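Local atomic coordinates of uncharacterized protein (Actinomyces odontolyticus, PDB entry 4MJG), a protein that is of unknown function but belongs to the DUF4853 family and is probably a bacterial lipoprotein. Residues S17-I22 against T139-D144; P50-C55 against F149-V154; G62-G67 against R131-C136; W91-Q96 against Q110-Y115. All coordinates share one frame; numbering follows the deposited sequence.

How the contacts relate
Contacts 1, 2 and 3 lie close together, with centres about 8 to 11 Å apart, while contact 4 stands about 14 Å from contact 3 and about 21 and 22 Å from contacts 2 and 1, centre to centre. Along the chain, contact 4 is nested inside contact 3, which in turn lies within the loops closed by contacts 1 and 2; those two cross. Contacts 2, 3 and 4 all reach the same antiparallel sheet, in which strands 44-55 and 62-73 are neighbours. The Cys55-Cys136 disulfide joins contacts 2 and 3. Contacts 3 and 4 are strand pairings; in contacts 1 and 2 the loop between strand 127-133 and helix 154-157 meets helix 18-24 and strand 44-55.

Contact 1: S17-I22 against T139-D144; sequences SIEEYI and TNKPLD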
loop_
_atom_site.group_PDB
_atom_site.type_symbol
_atom_site.label_atom_id
_atom_site.label_comp_id
_atom_site.label_asym_id
_atom_site.label_seq_id
_atom_site.Cartn_x
_atom_site.Cartn_y
_atom_site.Cartn_z
ATOM N N SER A 17 -7.559 -10.525 12.927
ATOM C CA SER A 17 -8.694 -10.583 12.014
ATOM C C SER A 17 -8.608 -9.469 10.980
ATOM O O SER A 17 -7.988 -8.431 11.215
ATOM C CB SER A 17 -10.018 -10.475 12.773
ATOM O OG SER A 17 -10.261 -9.138 13.171
ATOM N N ILE A 18 -9.241 -9.699 9.835
ATOM C CA ILE A 18 -9.333 -8.700 8.771
ATOM C C ILE A 18 -9.763 -7.328 9.299
ATOM O O ILE A 18 -9.205 -6.305 8.902
ATOM C CB ILE A 18 -10.289 -9.170 7.641
ATOM C CG1 ILE A 18 -10.350 -8.147 6.499
ATOM C CG2 ILE A 18 -11.691 -9.456 8.173
ATOM C CD1 ILE A 18 -9.038 -7.952 5.770
ATOM N N GLU A 19 -10.733 -7.318 10.209
ATOM C CA GLU A 19 -11.261 -6.073 10.764
ATOM C C GLU A 19 -10.240 -5.369 11.654
ATOM O O GLU A 19 -10.142 -4.141 11.636
ATOM C CB GLU A 19 -12.542 -6.352 11.551
ATOM C CG GLU A 19 -13.695 -6.860 10.692
ATOM C CD GLU A 19 -14.406 -8.051 11.310
ATOM O OE1 GLU A 19 -13.763 -9.120 11.462
ATOM O OE2 GLU A 19 -15.607 -7.917 11.637
ATOM N N GLU A 20 -9.491 -6.150 12.431
ATOM C CA GLU A 20 -8.427 -5.614 13.279
ATOM C C GLU A 20 -7.312 -5.037 12.421
ATOM O O GLU A 20 -6.715 -4.013 12.768
ATOM C CB GLU A 20 -7.869 -6.719 14.187
ATOM C CG GLU A 20 -6.724 -6.305 15.112
ATOM C CD GLU A 20 -7.168 -5.477 16.306
ATOM O OE1 GLU A 20 -8.361 -5.124 16.401
ATOM O OE2 GLU A 20 -6.306 -5.175 17.160
ATOM N N TYR A 21 -7.038 -5.702 11.302
ATOM C CA TYR A 21 -5.980 -5.282 10.392
ATOM C C TYR A 21 -6.345 -3.974 9.702
ATOM O O TYR A 21 -5.530 -3.046 9.625
ATOM C CB TYR A 21 -5.735 -6.361 9.350
ATOM C CG TYR A 21 -4.439 -6.219 8.589
ATOM C CD1 TYR A 21 -4.373 -5.483 7.411
ATOM C CD2 TYR A 21 -3.286 -6.854 9.029
ATOM C CE1 TYR A 21 -3.185 -5.372 6.700
ATOM C CE2 TYR A 21 -2.095 -6.752 8.327
ATOM C CZ TYR A 21 -2.046 -6.011 7.167
ATOM O OH TYR A 21 -0.859 -5.925 6.477
ATOM N N ILE A 22 -7.576 -3.909 9.206
ATOM C CA ILE A 22 -8.096 -2.689 8.594
ATOM C C ILE A 22 -8.040 -1.523 9.584
ATOM O O ILE A 22 -7.612 -0.414 9.241
ATOM C CB ILE A 22 -9.541 -2.901 8.096
ATOM C CG1 ILE A 22 -9.526 -3.776 6.836
ATOM C CG2 ILE A 22 -10.212 -1.570 7.796
ATOM C CD1 ILE A 22 -10.883 -4.290 6.412
ATOM N N THR A 139 -11.337 -14.545 9.905
ATOM C CA THR A 139 -12.442 -13.776 10.470
ATOM C C THR A 139 -13.559 -14.694 10.958
ATOM O O THR A 139 -13.725 -15.805 10.458
ATOM C CB THR A 139 -13.035 -12.783 9.447
ATOM O OG1 THR A 139 -14.015 -11.960 10.094
ATOM C CG2 THR A 139 -13.669 -13.519 8.264
ATOM N N ASN A 140 -14.325 -14.210 11.927
ATOM C CA ASN A 140 -15.528 -14.902 12.384
ATOM C C ASN A 140 -16.769 -14.502 11.573
ATOM O O ASN A 140 -17.871 -14.976 11.844
ATOM C CB ASN A 140 -15.762 -14.643 13.878
ATOM C CG ASN A 140 -16.025 -13.176 14.192
ATOM O OD1 ASN A 140 -15.931 -12.302 13.324
ATOM N ND2 ASN A 140 -16.349 -12.898 15.449
ATOM N N LYS A 141 -16.581 -13.627 10.588
ATOM C CA LYS A 141 -17.679 -13.120 9.766
ATOM C C LYS A 141 -17.874 -14.001 8.538
ATOM O O LYS A 141 -17.002 -14.806 8.213
ATOM C CB LYS A 141 -17.392 -11.679 9.328
ATOM C CG LYS A 141 -17.099 -10.709 10.465
ATOM C CD LYS A 141 -18.272 -10.564 11.420
ATOM C CE LYS A 141 -17.991 -9.510 12.476
ATOM N NZ LYS A 141 -18.976 -9.548 13.590
ATOM N N PRO A 142 -19.026 -13.859 7.851
ATOM C CA PRO A 142 -19.285 -14.661 6.655
ATOM C C PRO A 142 -18.223 -14.504 5.579
ATOM O O PRO A 142 -17.716 -13.405 5.370
ATOM C CB PRO A 142 -20.624 -14.116 6.152
ATOM C CG PRO A 142 -21.303 -13.627 7.374
ATOM C CD PRO A 142 -20.209 -13.067 8.236
ATOM N N LEU A 143 -17.900 -15.606 4.910
ATOM C CA LEU A 143 -16.955 -15.602 3.796
ATOM C C LEU A 143 -17.713 -15.251 2.519
ATOM O O LEU A 143 -18.940 -15.135 2.533
ATOM C CB LEU A 143 -16.270 -16.968 3.668
ATOM C CG LEU A 143 -15.182 -17.321 4.696
ATOM C CD1 LEU A 143 -15.527 -16.906 6.120
ATOM C CD2 LEU A 143 -14.891 -18.813 4.643
ATOM N N ASP A 144 -16.983 -15.068 1.424
ATOM C CA ASP A 144 -17.582 -14.739 0.119
ATOM C C ASP A 144 -18.494 -13.495 0.148
ATOM O O ASP A 144 -19.543 -13.466 -0.497
ATOM C CB ASP A 144 -18.337 -15.951 -0.456
ATOM C CG ASP A 144 -17.420 -17.136 -0.738
ATOM O OD1 ASP A 144 -16.279 -16.924 -1.211
ATOM O OD2 ASP A 144 -17.847 -18.285 -0.491
#
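The ST turn begun by Thr139 meets Glu19 in the first turn of helix 18-24. Thr139 OG1, anti to its own backbone N (chi1 -174°), works in two directions: it accepts from Lys141 N at 3.1 Å, which defines the turn, and donates to Glu19 OE1 at 3.2 Å. The hydroxyl approaches OE1 from above the carboxylate plane, 43° out of it, and the two side chains cross at about a right angle. Lys141 also lies across Glu19, with its aliphatic part beside the carboxylate; Lys141 CG is 3.4 Å from Glu19 OE2. Lys141 NZ stays 4.2 Å from Glu19 OE2, beyond salt-bridge range, although the opposite charges probably still attract. Next to the hydroxyl, the methyl Ile18 CG2 packs on Thr139 CB at 3.8 Å. The helix start is itself capped, because Ser17 OG accepts from Glu20 N at 3.2 Å (N-H...O angle 160°), while Glu20 OE2 forms a salt bridge with Arg24 one turn on. Ile18 and Thr139 both rest on Tyr63 of strand 62-73, whose OH is hydrogen-bonded to Pro142 O, and Ile18 and Tyr21 reach Val65 of the same strand.

Contact 2: P50-C55 against F149-V154; sequences PYVQVC and FVLPSV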
loop_
_atom_site.group_PDB
_atom_site.type_symbol
_atom_site.label_atom_id
_atom_site.label_comp_id
_atom_site.label_asym_id
_atom_site.label_seq_id
_atom_site.Cartn_x
_atom_site.Cartn_y
_atom_site.Cartn_z
ATOM N N PRO A 50 -8.922 1.571 -1.630
ATOM C CA PRO A 50 -8.722 0.247 -1.066
ATOM C C PRO A 50 -9.963 -0.611 -1.217
ATOM O O PRO A 50 -11.075 -0.092 -1.349
ATOM C CB PRO A 50 -8.469 0.538 0.407
ATOM C CG PRO A 50 -9.300 1.741 0.674
ATOM C CD PRO A 50 -9.213 2.566 -0.580
ATOM N N TYR A 51 -9.762 -1.920 -1.184
ATOM C CA TYR A 51 -10.855 -2.862 -1.294
ATOM C C TYR A 51 -10.443 -4.187 -0.671
ATOM O O TYR A 51 -9.256 -4.453 -0.464
ATOM C CB TYR A 51 -11.264 -3.052 -2.762
ATOM C CG TYR A 51 -10.155 -3.556 -3.660
ATOM C CD1 TYR A 51 -9.254 -2.673 -4.245
ATOM C CD2 TYR A 51 -10.007 -4.919 -3.931
ATOM C CE1 TYR A 51 -8.241 -3.127 -5.071
ATOM C CE2 TYR A 51 -8.995 -5.382 -4.754
ATOM C CZ TYR A 51 -8.113 -4.481 -5.320
ATOM O OH TYR A 51 -7.104 -4.933 -6.143
ATOM N N VAL A 52 -11.438 -5.005 -0.363
ATOM C CA VAL A 52 -11.215 -6.314 0.237
ATOM C C VAL A 52 -11.557 -7.368 -0.802
ATOM O O VAL A 52 -12.437 -7.154 -1.640
ATOM C CB VAL A 52 -12.096 -6.489 1.485
ATOM C CG1 VAL A 52 -11.933 -7.876 2.089
ATOM C CG2 VAL A 52 -11.766 -5.417 2.514
ATOM N N GLN A 53 -10.857 -8.498 -0.764
ATOM C CA GLN A 53 -11.210 -9.628 -1.621
ATOM C C GLN A 53 -11.001 -10.953 -0.903
ATOM O O GLN A 53 -10.225 -11.042 0.044
ATOM C CB GLN A 53 -10.434 -9.586 -2.941
ATOM C CG GLN A 53 -8.931 -9.692 -2.804
ATOM C CD GLN A 53 -8.226 -9.721 -4.151
ATOM O OE1 GLN A 53 -8.539 -8.934 -5.045
ATOM N NE2 GLN A 53 -7.255 -10.616 -4.295
ATOM N N VAL A 54 -11.708 -11.974 -1.372
ATOM C CA VAL A 54 -11.650 -13.311 -0.791
ATOM C C VAL A 54 -10.263 -13.896 -1.029
ATOM O O VAL A 54 -9.583 -13.525 -1.984
ATOM C CB VAL A 54 -12.721 -14.234 -1.417
ATOM C CG1 VAL A 54 -12.682 -15.627 -0.799
ATOM C CG2 VAL A 54 -14.106 -13.621 -1.252
ATOM N N CYS A 55 -9.838 -14.789 -0.142
ATOM C CA CYS A 55 -8.579 -15.517 -0.311
ATOM C C CYS A 55 -8.607 -16.827 0.461
ATOM O O CYS A 55 -9.560 -17.115 1.191
ATOM C CB CYS A 55 -7.379 -14.679 0.154
ATOM S SG CYS A 55 -7.525 -14.046 1.837
ATOM N N PHE A 149 -17.086 -5.216 4.824
ATOM C CA PHE A 149 -16.147 -4.531 5.720
ATOM C C PHE A 149 -15.960 -3.066 5.379
ATOM O O PHE A 149 -15.612 -2.735 4.253
ATOM C CB PHE A 149 -14.784 -5.204 5.662
ATOM C CG PHE A 149 -14.825 -6.671 5.953
ATOM C CD1 PHE A 149 -15.018 -7.127 7.248
ATOM C CD2 PHE A 149 -14.671 -7.597 4.933
ATOM C CE1 PHE A 149 -15.056 -8.478 7.519
ATOM C CE2 PHE A 149 -14.707 -8.950 5.198
ATOM C CZ PHE A 149 -14.899 -9.392 6.493
ATOM N N VAL A 150 -16.181 -2.196 6.361
ATOM C CA VAL A 150 -15.914 -0.770 6.193
ATOM C C VAL A 150 -14.418 -0.560 6.060
ATOM O O VAL A 150 -13.635 -1.254 6.701
ATOM C CB VAL A 150 -16.435 0.091 7.372
ATOM C CG1 VAL A 150 -17.941 -0.054 7.507
ATOM C CG2 VAL A 150 -15.734 -0.261 8.684
ATOM N N LEU A 151 -14.037 0.407 5.232
ATOM C CA LEU A 151 -12.635 0.738 5.003
ATOM C C LEU A 151 -12.363 2.174 5.427
ATOM O O LEU A 151 -13.261 3.009 5.404
ATOM C CB LEU A 151 -12.303 0.559 3.527
ATOM C CG LEU A 151 -12.304 -0.896 3.057
ATOM C CD1 LEU A 151 -12.513 -0.986 1.557
ATOM C CD2 LEU A 151 -11.016 -1.585 3.474
ATOM N N PRO A 152 -11.118 2.468 5.823
ATOM C CA PRO A 152 -10.852 3.783 6.383
ATOM C C PRO A 152 -10.885 4.861 5.320
ATOM O O PRO A 152 -10.472 4.622 4.185
ATOM C CB PRO A 152 -9.441 3.641 6.954
ATOM C CG PRO A 152 -8.797 2.615 6.098
ATOM C CD PRO A 152 -9.883 1.681 5.642
ATOM N N SER A 153 -11.383 6.036 5.696
ATOM C CA SER A 153 -11.284 7.220 4.855
ATOM C C SER A 153 -9.813 7.538 4.644
ATOM O O SER A 153 -8.957 7.129 5.432
ATOM C CB SER A 153 -11.969 8.411 5.523
ATOM O OG SER A 153 -11.381 8.680 6.785
ATOM N N VAL A 154 -9.517 8.284 3.593
ATOM C CA VAL A 154 -8.147 8.695 3.331
ATOM C C VAL A 154 -7.606 9.592 4.456
ATOM O O VAL A 154 -6.395 9.697 4.642
ATOM C CB VAL A 154 -8.028 9.392 1.963
ATOM C CG1 VAL A 154 -8.629 10.789 2.015
ATOM C CG2 VAL A 154 -6.576 9.435 1.513
#
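Leu151 reaches across to Pro50, Tyr51 and Val52 through the two branches of its side chain. From CB, CG is carried anti to the carbonyl carbon (chi1 -69°), and there the methyls part. Leu151 CD1 lies 3.4 Å from Pro50 O, within the span of the interrupted strand 44-55, and also touches Tyr51 CA and the ring carbon Pro50 CG. Leu151 CD2 meets Val52 CG2 at 4.0 Å. The geometry is that of a loop laid against a sheet strand rather than paired with it: the nearest CA atoms, Pro50 CA to Leu151 CA, are 7.2 Å apart, and the backbone partners of Tyr51 and Gln53 are Val66 and Arg64 of strand 62-73. The other methyl of Val52, CG1, continues the apolar row to Phe149 CD2 at 4.0 Å, the two side chains crossing at about a right angle. The Phe149 ring also packs edge-to-face with Tyr63 and touches Ile18, and Leu151 and Pro152 both touch Ile22 of helix 18-24.

Contact 3: G62-G67 against R131-C136; sequences GYRVVG and RSRSAC. With SO4 (sulfate ion), chain C; SO4 (sulfate ion), chain D.
Arg64 and Arg133 bring two like-charged guanidiniums together as a stack, their centres 3.8 Å apart and their planes 17° apart. Arg133 NH2 lies over one face of the Arg64 guanidinium, offset toward its rim, and Arg64 CD lies over a face of the Arg133 group. Two sulfates, probably from the crystallisation liquor, would help to offset this charge. The chain C sulfate accepts from Arg64 NH2 through O4 at 3.1 Å, from Arg64 NH1 through O2, and from Cys136 N through O1 at 2.7 Å. The chain D sulfate accepts from Arg133 NE through O3 at 3.0 Å. Among protein hydrogen bonds, Arg64 NH1 donates at 3.2 Å to Ser134 O, in the carbonyl plane and on a lone pair. An alanine in place of Arg64 would probably leave Arg133 without its stacking partner and Ser134 O without this donor.

The backbone pairing is irregular. Val66 and Arg133 form a single bridge; next to it, Ser134 N donates to Val65 O at 2.9 Å, while Val65 N takes Ser134 OG, also at 2.9 Å and nearly straight (175°). A water links Val65 O to Ser132 OG. Strand 62-73 runs antiparallel between strands 127-133 and 44-55, Cys136 is tied to Cys55 by the disulfide, Ser134 touches Tyr21 of helix 18-24, and helix 26-31 brings Leu26 to Val65 and Ile29 to Ser132.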
loop_
_atom_site.group_PDB
_atom_site.type_symbol
_atom_site.label_atom_id
_atom_site.label_comp_id
_atom_site.label_asym_id
_atom_site.label_seq_id
_atom_site.Cartn_x
_atom_site.Cartn_y
_atom_site.Cartn_z
ATOM N N GLY A 62 -10.408 -16.835 4.017
ATOM C CA GLY A 62 -10.531 -15.576 4.726
ATOM C C GLY A 62 -10.626 -14.388 3.795
ATOM O O GLY A 62 -11.249 -14.463 2.734
ATOM N N TYR A 63 -10.019 -13.282 4.210
ATOM C CA TYR A 63 -10.091 -12.038 3.473
ATOM C C TYR A 63 -8.737 -11.346 3.424
ATOM O O TYR A 63 -7.935 -11.438 4.359
ATOM C CB TYR A 63 -11.111 -11.101 4.108
ATOM C CG TYR A 63 -12.544 -11.506 3.887
ATOM C CD1 TYR A 63 -13.130 -11.392 2.633
ATOM C CD2 TYR A 63 -13.322 -11.978 4.934
ATOM C CE1 TYR A 63 -14.454 -11.748 2.425
ATOM C CE2 TYR A 63 -14.646 -12.334 4.737
ATOM C CZ TYR A 63 -15.205 -12.217 3.479
ATOM O OH TYR A 63 -16.519 -12.562 3.270
ATOM N N ARG A 64 -8.517 -10.640 2.322
ATOM C CA ARG A 64 -7.282 -9.936 2.051
ATOM C C ARG A 64 -7.633 -8.473 1.834
ATOM O O ARG A 64 -8.695 -8.170 1.301
ATOM C CB ARG A 64 -6.674 -10.504 0.774
ATOM C CG ARG A 64 -5.291 -9.996 0.450
ATOM C CD ARG A 64 -4.862 -10.431 -0.944
ATOM N NE ARG A 64 -4.984 -11.873 -1.154
ATOM C CZ ARG A 64 -4.176 -12.795 -0.633
ATOM N NH1 ARG A 64 -3.168 -12.457 0.171
ATOM N NH2 ARG A 64 -4.391 -14.076 -0.902
ATOM N N VAL A 65 -6.747 -7.567 2.224
ATOM C CA VAL A 65 -6.998 -6.142 2.007
ATOM C C VAL A 65 -5.915 -5.496 1.135
ATOM O O VAL A 65 -4.730 -5.453 1.495
ATOM C CB VAL A 65 -7.215 -5.369 3.334
ATOM C CG1 VAL A 65 -6.021 -5.485 4.271
ATOM C CG2 VAL A 65 -7.538 -3.909 3.059
ATOM N N VAL A 66 -6.349 -5.023 -0.033
ATOM C CA VAL A 66 -5.536 -4.186 -0.899
ATOM C C VAL A 66 -5.767 -2.751 -0.447
ATOM O O VAL A 66 -6.910 -2.298 -0.381
ATOM C CB VAL A 66 -5.953 -4.330 -2.380
ATOM C CG1 VAL A 66 -5.200 -3.339 -3.255
ATOM C CG2 VAL A 66 -5.739 -5.759 -2.866
ATOM N N GLY A 67 -4.694 -2.035 -0.136
ATOM C CA GLY A 67 -4.811 -0.673 0.391
ATOM C C GLY A 67 -4.938 0.380 -0.692
ATOM O O GLY A 67 -5.138 0.064 -1.869
ATOM N N ARG A 131 1.651 0.604 -3.405
ATOM C CA ARG A 131 0.471 -0.246 -3.295
ATOM C C ARG A 131 0.689 -1.253 -2.153
ATOM O O ARG A 131 1.805 -1.705 -1.903
ATOM C CB ARG A 131 0.206 -0.946 -4.637
ATOM C CG ARG A 131 -0.864 -2.033 -4.609
ATOM C CD ARG A 131 -1.329 -2.394 -6.015
ATOM N NE ARG A 131 -2.233 -3.546 -6.031
ATOM C CZ ARG A 131 -1.856 -4.819 -5.886
ATOM N NH1 ARG A 131 -0.577 -5.140 -5.694
ATOM N NH2 ARG A 131 -2.771 -5.788 -5.925
ATOM N N SER A 132 -0.368 -1.570 -1.427
ATOM C CA SER A 132 -0.283 -2.560 -0.351
ATOM C C SER A 132 -1.237 -3.704 -0.624
ATOM O O SER A 132 -2.264 -3.520 -1.266
ATOM C CB SER A 132 -0.575 -1.920 1.008
ATOM O OG SER A 132 -1.963 -1.792 1.234
ATOM N N ARG A 133 -0.876 -4.890 -0.148
ATOM C CA ARG A 133 -1.697 -6.076 -0.317
ATOM C C ARG A 133 -1.398 -7.020 0.844
ATOM O O ARG A 133 -0.391 -7.721 0.847
ATOM C CB ARG A 133 -1.406 -6.735 -1.663
ATOM C CG ARG A 133 -2.183 -8.018 -1.915
ATOM C CD ARG A 133 -2.063 -8.475 -3.363
ATOM N NE ARG A 133 -2.846 -9.682 -3.636
ATOM C CZ ARG A 133 -2.417 -10.931 -3.463
ATOM N NH1 ARG A 133 -1.197 -11.180 -3.001
ATOM N NH2 ARG A 133 -3.220 -11.950 -3.744
ATOM N N SER A 134 -2.274 -7.021 1.840
ATOM C CA SER A 134 -2.072 -7.826 3.045
ATOM C C SER A 134 -1.991 -9.313 2.730
ATOM O O SER A 134 -2.357 -9.752 1.639
ATOM C CB SER A 134 -3.219 -7.613 4.038
ATOM O OG SER A 134 -4.351 -8.383 3.664
ATOM N N ALA A 135 -1.521 -10.076 3.712
ATOM C CA ALA A 135 -1.632 -11.527 3.683
ATOM C C ALA A 135 -3.091 -11.885 3.875
ATOM O O ALA A 135 -3.902 -11.020 4.215
ATOM C CB ALA A 135 -0.792 -12.139 4.791
ATOM N N CYS A 136 -3.431 -13.150 3.656
ATOM C CA CYS A 136 -4.798 -13.620 3.874
ATOM C C CYS A 136 -5.080 -13.642 5.374
ATOM O O CYS A 136 -4.270 -14.141 6.150
ATOM C CB CYS A 136 -4.998 -15.011 3.273
ATOM S SG CYS A 136 -6.729 -15.490 3.049
HETATM S S SO4 C . -1.241 -15.296 1.593
HETATM O O1 SO4 C . -1.469 -14.962 3.020
HETATM O O2 SO4 C . -0.617 -14.158 0.879
HETATM O O3 SO4 C . -0.326 -16.457 1.516
HETATM O O4 SO4 C . -2.535 -15.642 0.966
HETATM S S SO4 D . -4.269 -9.377 -7.049
HETATM O O1 SO4 D . -2.803 -9.187 -7.152
HETATM O O2 SO4 D . -4.597 -10.824 -7.084
HETATM O O3 SO4 D . -4.743 -8.781 -5.778
HETATM O O4 SO4 D . -4.929 -8.695 -8.186
HETATM O O HOH W 1 -2.783 -3.906 2.783
#

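Contact 4: W91-Q96 against Q110-Y115; sequences WAVAVQ and QLIDNY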
loop_
_atom_site.group_PDB
_atom_site.type_symbol
_atom_site.label_atom_id
_atom_site.label_comp_id
_atom_site.label_asym_id
_atom_site.label_seq_id
_atom_site.Cartn_x
_atom_site.Cartn_y
_atom_site.Cartn_z
ATOM N N TRP A 91 8.158 -3.350 11.288
ATOM C CA TRP A 91 7.309 -4.493 10.922
ATOM C C TRP A 91 7.769 -5.245 9.661
ATOM O O TRP A 91 7.251 -6.336 9.373
ATOM C CB TRP A 91 5.838 -4.062 10.764
ATOM C CG TRP A 91 5.609 -2.929 9.797
ATOM C CD1 TRP A 91 5.436 -1.611 10.108
ATOM C CD2 TRP A 91 5.520 -3.018 8.366
ATOM N NE1 TRP A 91 5.252 -0.875 8.964
ATOM C CE2 TRP A 91 5.296 -1.713 7.882
ATOM C CE3 TRP A 91 5.611 -4.072 7.450
ATOM C CZ2 TRP A 91 5.166 -1.433 6.520
ATOM C CZ3 TRP A 91 5.479 -3.793 6.096
ATOM C CH2 TRP A 91 5.259 -2.482 5.645
ATOM N N ALA A 92 8.719 -4.667 8.917
ATOM C CA ALA A 92 9.206 -5.255 7.666
ATOM C C ALA A 92 10.336 -6.248 7.908
ATOM O O ALA A 92 11.457 -5.849 8.222
ATOM C CB ALA A 92 9.674 -4.160 6.716
ATOM N N VAL A 93 10.041 -7.538 7.748
ATOM C CA VAL A 93 11.043 -8.592 7.968
ATOM C C VAL A 93 12.057 -8.719 6.820
ATOM O O VAL A 93 13.129 -9.286 7.011
ATOM C CB VAL A 93 10.399 -9.981 8.238
ATOM C CG1 VAL A 93 9.467 -9.918 9.444
ATOM C CG2 VAL A 93 9.658 -10.515 7.015
ATOM N N ALA A 94 11.716 -8.213 5.632
ATOM C CA ALA A 94 12.603 -8.316 4.464
ATOM C C ALA A 94 12.297 -7.266 3.394
ATOM O O ALA A 94 11.163 -6.808 3.269
ATOM C CB ALA A 94 12.512 -9.710 3.860
ATOM N N VAL A 95 13.325 -6.898 2.630
ATOM C CA VAL A 95 13.192 -5.969 1.510
ATOM C C VAL A 95 13.588 -6.701 0.234
ATOM O O VAL A 95 14.759 -7.038 0.042
ATOM C CB VAL A 95 14.105 -4.736 1.679
ATOM C CG1 VAL A 95 13.919 -3.765 0.519
ATOM C CG2 VAL A 95 13.836 -4.048 3.010
ATOM N N GLN A 96 12.614 -6.943 -0.638
ATOM C CA GLN A 96 12.868 -7.634 -1.901
ATOM C C GLN A 96 12.911 -6.645 -3.059
ATOM O O GLN A 96 12.053 -5.773 -3.169
ATOM C CB GLN A 96 11.795 -8.683 -2.154
ATOM C CG GLN A 96 11.849 -9.847 -1.182
ATOM C CD GLN A 96 10.787 -10.888 -1.471
ATOM O OE1 GLN A 96 9.814 -10.619 -2.178
ATOM N NE2 GLN A 96 10.969 -12.085 -0.927
ATOM N N GLN A 110 9.604 -4.616 -2.906
ATOM C CA GLN A 110 8.588 -5.111 -2.000
ATOM C C GLN A 110 9.078 -5.039 -0.565
ATOM O O GLN A 110 10.257 -5.272 -0.288
ATOM C CB GLN A 110 8.234 -6.559 -2.336
ATOM C CG GLN A 110 7.604 -6.754 -3.704
ATOM C CD GLN A 110 8.628 -6.807 -4.811
ATOM O OE1 GLN A 110 9.568 -7.611 -4.762
ATOM N NE2 GLN A 110 8.452 -5.955 -5.824
ATOM N N LEU A 111 8.153 -4.739 0.339
ATOM C CA LEU A 111 8.408 -4.726 1.770
ATOM C C LEU A 111 7.545 -5.824 2.379
ATOM O O LEU A 111 6.315 -5.731 2.346
ATOM C CB LEU A 111 8.032 -3.358 2.337
ATOM C CG LEU A 111 9.067 -2.618 3.176
ATOM C CD1 LEU A 111 10.391 -2.491 2.439
ATOM C CD2 LEU A 111 8.525 -1.246 3.539
ATOM N N ILE A 112 8.179 -6.879 2.889
ATOM C CA ILE A 112 7.455 -8.065 3.354
ATOM C C ILE A 112 7.245 -8.015 4.863
ATOM O O ILE A 112 8.206 -7.875 5.618
ATOM C CB ILE A 112 8.208 -9.374 2.998
ATOM C CG1 ILE A 112 8.619 -9.400 1.517
ATOM C CG2 ILE A 112 7.357 -10.594 3.326
ATOM C CD1 ILE A 112 7.467 -9.301 0.537
ATOM N N ASP A 113 5.991 -8.138 5.295
ATOM C CA ASP A 113 5.666 -8.165 6.728
ATOM C C ASP A 113 5.701 -9.593 7.270
ATOM O O ASP A 113 5.784 -10.562 6.508
ATOM C CB ASP A 113 4.306 -7.501 7.017
ATOM C CG ASP A 113 3.133 -8.204 6.333
ATOM O OD1 ASP A 113 3.088 -9.452 6.339
ATOM O OD2 ASP A 113 2.241 -7.504 5.796
ATOM N N ASN A 114 5.630 -9.711 8.592
ATOM C CA ASN A 114 5.744 -11.013 9.268
ATOM C C ASN A 114 4.582 -11.976 8.992
ATOM O O ASN A 114 4.656 -13.151 9.352
ATOM C CB ASN A 114 5.959 -10.840 10.785
ATOM C CG ASN A 114 5.177 -9.671 11.368
ATOM O OD1 ASN A 114 5.097 -8.594 10.763
ATOM N ND2 ASN A 114 4.613 -9.870 12.555
ATOM N N TYR A 115 3.524 -11.478 8.350
ATOM C CA TYR A 115 2.393 -12.310 7.917
ATOM C C TYR A 115 2.586 -12.866 6.505
ATOM O O TYR A 115 1.802 -13.696 6.051
ATOM C CB TYR A 115 1.094 -11.497 7.948
ATOM C CG TYR A 115 0.489 -11.263 9.313
ATOM C CD1 TYR A 115 1.234 -11.407 10.483
ATOM C CD2 TYR A 115 -0.843 -10.873 9.431
ATOM C CE1 TYR A 115 0.661 -11.186 11.727
ATOM C CE2 TYR A 115 -1.421 -10.646 10.670
ATOM C CZ TYR A 115 -0.666 -10.805 11.813
ATOM O OH TYR A 115 -1.244 -10.586 13.038
#
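Gln110 N donates to Gln96 O at 2.7 Å with an N-H...O angle of 168°, and Gln96 N returns the bond to Gln110 O at 2.9 Å, so this residue pair is hydrogen-bonded in both directions. Further along, Ile112 N reaches Ala94 O at 3.0 Å, and Ile112 O accepts from Val93 N at 2.8 Å, more bent at 132°. Val93 and Ala94 thus both face Ile112, a classic beta bulge in the hairpin of strands 92-97 and 107-113, of which 92-97 is outermost in the sheet within this chain. Between the hydrogen-bonded pairs, Val95 and Leu111 lie side by side pointing the same way, Val95 CG2 to Leu111 CD1 at 3.8 Å. Leu111 CG packs on Ala92 CB at 3.9 Å, and the methyl Leu111 CD2 meets Trp91 CH2 at 4.1 Å. A chi1 of 55° puts Trp91 CG between the backbone N and the carbonyl carbon. On the ring, Trp91 CE3 lies 3.7 Å from Asp113 CB, and the indole also touches Val119 of strand 118-123. An alanine instead of Trp91 would probably open a gap beside Leu111 CD2, Asp113 CB and Val119. Asp113 OD1 accepts from Tyr115 N in an Asx turn and from Gly117 N, while Gln110 NE2 donates to Glu120 and Asp98.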